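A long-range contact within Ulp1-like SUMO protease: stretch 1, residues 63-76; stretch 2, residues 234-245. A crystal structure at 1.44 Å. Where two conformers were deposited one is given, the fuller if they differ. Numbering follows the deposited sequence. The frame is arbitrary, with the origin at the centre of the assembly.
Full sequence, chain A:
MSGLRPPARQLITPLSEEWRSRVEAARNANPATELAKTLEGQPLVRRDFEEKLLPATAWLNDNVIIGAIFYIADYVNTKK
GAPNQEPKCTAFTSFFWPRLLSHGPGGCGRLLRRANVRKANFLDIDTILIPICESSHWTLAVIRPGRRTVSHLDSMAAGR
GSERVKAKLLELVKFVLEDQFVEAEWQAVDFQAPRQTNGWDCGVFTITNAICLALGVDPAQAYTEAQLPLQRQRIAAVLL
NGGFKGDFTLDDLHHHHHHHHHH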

# COMPACT_ATOMS: atom_id res chain seq x y z
N ASN A 63 11.17 0.92 -4.72
CA ASN A 63 11.41 2.14 -3.97
C ASN A 63 10.13 2.97 -3.87
O ASN A 63 9.77 3.47 -2.80
CB ASN A 63 12.48 2.99 -4.65
CG ASN A 63 13.87 2.42 -4.51
OD1 ASN A 63 14.14 1.55 -3.69
ND2 ASN A 63 14.80 2.96 -5.31
N VAL A 64 9.47 3.16 -5.02
CA VAL A 64 8.28 3.99 -5.08
C VAL A 64 7.11 3.31 -4.38
O VAL A 64 6.43 3.91 -3.55
CB VAL A 64 7.96 4.31 -6.56
CG1 VAL A 64 6.54 4.82 -6.71
CG2 VAL A 64 8.96 5.32 -7.11
N ILE A 65 6.88 2.03 -4.70
CA ILE A 65 5.72 1.32 -4.17
C ILE A 65 5.78 1.22 -2.65
O ILE A 65 4.82 1.55 -1.95
CB ILE A 65 5.58 -0.07 -4.83
CG1 ILE A 65 5.22 0.09 -6.31
CG2 ILE A 65 4.53 -0.89 -4.11
CD1 ILE A 65 5.41 -1.15 -7.14
N ILE A 66 6.91 0.75 -2.13
CA ILE A 66 7.05 0.63 -0.68
C ILE A 66 7.05 2.00 -0.03
O ILE A 66 6.45 2.19 1.04
CB ILE A 66 8.31 -0.19 -0.34
CG1 ILE A 66 8.26 -1.57 -1.02
CG2 ILE A 66 8.48 -0.30 1.17
CD1 ILE A 66 7.02 -2.38 -0.75
N GLY A 67 7.72 2.97 -0.65
CA GLY A 67 7.71 4.32 -0.09
C GLY A 67 6.31 4.86 0.06
O GLY A 67 5.94 5.40 1.10
N ALA A 68 5.50 4.72 -0.99
CA ALA A 68 4.14 5.25 -0.95
C ALA A 68 3.31 4.54 0.11
O ALA A 68 2.57 5.19 0.86
CB ALA A 68 3.49 5.09 -2.32
N ILE A 69 3.41 3.22 0.18
CA ILE A 69 2.57 2.47 1.11
C ILE A 69 2.98 2.75 2.55
O ILE A 69 2.11 2.85 3.43
CB ILE A 69 2.57 0.97 0.74
CG1 ILE A 69 1.86 0.81 -0.62
CG2 ILE A 69 1.88 0.17 1.79
CD1 ILE A 69 1.97 -0.57 -1.23
N PHE A 70 4.27 2.91 2.82
CA PHE A 70 4.69 3.31 4.17
C PHE A 70 4.10 4.66 4.55
O PHE A 70 3.72 4.87 5.71
CB PHE A 70 6.22 3.34 4.26
CG PHE A 70 6.84 2.03 4.70
CD1 PHE A 70 6.45 0.83 4.12
CD2 PHE A 70 7.81 2.00 5.67
CE1 PHE A 70 7.01 -0.38 4.54
CE2 PHE A 70 8.38 0.82 6.08
CZ PHE A 70 7.98 -0.38 5.51
N TYR A 71 3.98 5.59 3.60
CA TYR A 71 3.37 6.88 3.90
C TYR A 71 1.88 6.75 4.20
O TYR A 71 1.36 7.53 5.00
CB TYR A 71 3.60 7.88 2.76
CG TYR A 71 4.97 8.55 2.77
CD1 TYR A 71 5.52 9.06 3.93
CD2 TYR A 71 5.70 8.70 1.59
CE1 TYR A 71 6.75 9.68 3.94
CE2 TYR A 71 6.94 9.32 1.59
CZ TYR A 71 7.46 9.81 2.78
OH TYR A 71 8.69 10.43 2.79
N ILE A 72 1.18 5.81 3.55
CA ILE A 72 -0.23 5.56 3.89
C ILE A 72 -0.34 5.16 5.35
O ILE A 72 -1.14 5.72 6.11
CB ILE A 72 -0.82 4.46 2.99
CG1 ILE A 72 -0.73 4.84 1.51
CG2 ILE A 72 -2.27 4.17 3.38
CD1 ILE A 72 -1.09 3.69 0.58
N ALA A 73 0.45 4.17 5.75
CA ALA A 73 0.39 3.69 7.12
C ALA A 73 0.72 4.81 8.10
O ALA A 73 0.07 4.95 9.13
CB ALA A 73 1.36 2.52 7.30
N ASP A 74 1.73 5.61 7.78
CA ASP A 74 2.12 6.67 8.70
C ASP A 74 1.04 7.74 8.82
O ASP A 74 0.83 8.31 9.90
CB ASP A 74 3.44 7.29 8.27
CG ASP A 74 4.10 8.05 9.39
OD1 ASP A 74 4.38 7.43 10.44
OD2 ASP A 74 4.32 9.26 9.22
N TYR A 75 0.33 8.03 7.72
CA TYR A 75 -0.81 8.94 7.81
C TYR A 75 -1.81 8.43 8.85
O TYR A 75 -2.26 9.19 9.72
CB TYR A 75 -1.50 9.14 6.45
CG TYR A 75 -2.83 9.83 6.68
CD1 TYR A 75 -2.91 11.21 6.81
CD2 TYR A 75 -3.98 9.08 6.86
CE1 TYR A 75 -4.12 11.82 7.10
CE2 TYR A 75 -5.19 9.68 7.14
CZ TYR A 75 -5.25 11.04 7.26
OH TYR A 75 -6.46 11.61 7.56
N VAL A 76 -2.18 7.16 8.76
CA VAL A 76 -3.20 6.62 9.66
C VAL A 76 -2.71 6.66 11.10
O VAL A 76 -3.45 7.05 12.02
CB VAL A 76 -3.61 5.20 9.23
CG1 VAL A 76 -4.54 4.59 10.27
CG2 VAL A 76 -4.28 5.22 7.86
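Stretch 2 234-245: RIAAVLLNGGFK

Segments remote in sequence often pack through shape alone, with water supplying the polar links, and the Ulp1-like SUMO protease offers a compact example. Stretch 1 is helical throughout. Stretch 2 begins as a helix, and at G242 the chain leaves helical angles with positive phi (83/23) in a Schellman motif, G243 N bonding back to V238 O (2.9 Å) and G242 N to L239 O (3.2 Å). F244, at -86/76, makes a tight turn closed by a weak bond from K245 N to G243 O (3.0 Å), and only K245 (-152/165) has extended angles. The two helices run at 69° to each other, their axes 10.3 Å apart at closest approach, and the sequence order is kept along the contact: A68 lies nearest L239, Y71 nearest G243, Y75 nearest F244.

Apolar packing dominates. L239 (m, t) is a knob among V64, G67, A68 and Y71, with its CD1 4.1 Å from V64 CG1 and its CD2 3.9 Å from Y71 CE2. One turn earlier, I235 CG2 meets V64 CG1 at 4.2 Å and A68 CB at 4.3 Å. Beyond the helix, F244 points toward stretch 1, its CD2 3.8 Å from Y71 CB and its CE2 3.7 Å from I72 CG1, while its CB lies 4.0 Å from Y75 CB.

The aromatic contact depends on glycine. G243 CA lies 3.5 Å from the centroid of the Y71 ring, 13° off the normal, a CH-pi contact over the face. A CB on G243 would come within 2.9 Å of Y71 CD1, and the backbone angles of both G242 and G243 by themselves call for glycine.

No direct hydrogen bond joins the stretches. Instead, one water donates to Y71 O (2.8 Å) and accepts from F244 N (2.9 Å); another donates to L239 O (2.8 Å) and bonds Y71 OH (2.6 Å).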

# COMPACT_ATOMS: atom_id res chain seq x y z
N ARG A 234 0.45 12.33 -8.90
CA ARG A 234 0.09 12.60 -7.51
C ARG A 234 0.98 11.82 -6.55
O ARG A 234 1.41 12.36 -5.53
CB ARG A 234 -1.38 12.26 -7.29
CG ARG A 234 -2.34 13.14 -8.10
CD ARG A 234 -3.80 12.90 -7.72
NE ARG A 234 -3.99 13.19 -6.31
CZ ARG A 234 -4.06 14.41 -5.78
NH1 ARG A 234 -4.02 15.50 -6.54
NH2 ARG A 234 -4.16 14.54 -4.47
N ILE A 235 1.26 10.55 -6.87
CA ILE A 235 2.18 9.77 -6.04
C ILE A 235 3.55 10.43 -6.01
O ILE A 235 4.18 10.53 -4.95
CB ILE A 235 2.26 8.32 -6.56
CG1 ILE A 235 0.93 7.59 -6.33
CG2 ILE A 235 3.41 7.56 -5.89
CD1 ILE A 235 0.79 6.34 -7.18
N ALA A 236 4.02 10.90 -7.17
CA ALA A 236 5.31 11.59 -7.22
C ALA A 236 5.30 12.81 -6.31
O ALA A 236 6.26 13.04 -5.56
CB ALA A 236 5.62 11.99 -8.66
N ALA A 237 4.24 13.61 -6.37
CA ALA A 237 4.14 14.79 -5.52
C ALA A 237 4.16 14.42 -4.04
O ALA A 237 4.81 15.08 -3.23
CB ALA A 237 2.87 15.58 -5.86
N VAL A 238 3.42 13.37 -3.66
CA VAL A 238 3.41 12.92 -2.27
C VAL A 238 4.82 12.54 -1.82
O VAL A 238 5.26 12.90 -0.72
CB VAL A 238 2.41 11.77 -2.08
CG1 VAL A 238 2.59 11.13 -0.71
CG2 VAL A 238 0.98 12.27 -2.24
N LEU A 239 5.54 11.80 -2.66
CA LEU A 239 6.90 11.41 -2.30
C LEU A 239 7.80 12.63 -2.14
O LEU A 239 8.56 12.73 -1.17
CB LEU A 239 7.47 10.44 -3.33
CG LEU A 239 6.76 9.08 -3.41
CD1 LEU A 239 7.24 8.29 -4.61
CD2 LEU A 239 6.95 8.25 -2.14
N LEU A 240 7.70 13.60 -3.06
CA LEU A 240 8.51 14.81 -2.95
C LEU A 240 8.13 15.63 -1.73
O LEU A 240 8.98 16.29 -1.13
CB LEU A 240 8.35 15.66 -4.21
CG LEU A 240 8.88 15.03 -5.50
CD1 LEU A 240 8.49 15.86 -6.70
CD2 LEU A 240 10.39 14.87 -5.42
N ASN A 241 6.85 15.59 -1.36
CA ASN A 241 6.33 16.33 -0.21
C ASN A 241 6.73 15.71 1.11
O ASN A 241 6.61 16.36 2.16
CB ASN A 241 4.79 16.32 -0.31
CG ASN A 241 4.13 17.20 0.72
OD1 ASN A 241 4.31 18.42 0.75
ND2 ASN A 241 3.30 16.59 1.56
N GLY A 242 7.19 14.46 1.11
CA GLY A 242 7.46 13.76 2.34
C GLY A 242 6.26 13.12 2.99
O GLY A 242 6.26 12.92 4.20
N GLY A 243 5.20 12.82 2.22
CA GLY A 243 4.11 12.01 2.72
C GLY A 243 2.75 12.66 2.54
O GLY A 243 2.60 13.72 1.92
N PHE A 244 1.74 11.99 3.10
CA PHE A 244 0.35 12.43 3.03
C PHE A 244 0.11 13.40 4.19
O PHE A 244 -0.51 13.08 5.20
CB PHE A 244 -0.60 11.24 3.11
CG PHE A 244 -0.53 10.34 1.91
CD1 PHE A 244 -1.16 10.69 0.73
CD2 PHE A 244 0.15 9.14 1.97
CE1 PHE A 244 -1.10 9.86 -0.37
CE2 PHE A 244 0.21 8.31 0.87
CZ PHE A 244 -0.42 8.67 -0.30
N LYS A 245 0.61 14.61 4.00
CA LYS A 245 0.52 15.66 5.00
C LYS A 245 0.53 17.00 4.27
O LYS A 245 0.87 17.08 3.09
CB LYS A 245 1.69 15.58 5.98
CG LYS A 245 3.05 15.74 5.33
CD LYS A 245 4.20 15.61 6.31
CE LYS A 245 5.52 15.89 5.60
NZ LYS A 245 6.69 15.92 6.53
O HOH W 1 2.27 10.13 5.20
O HOH W 2 9.79 10.86 0.44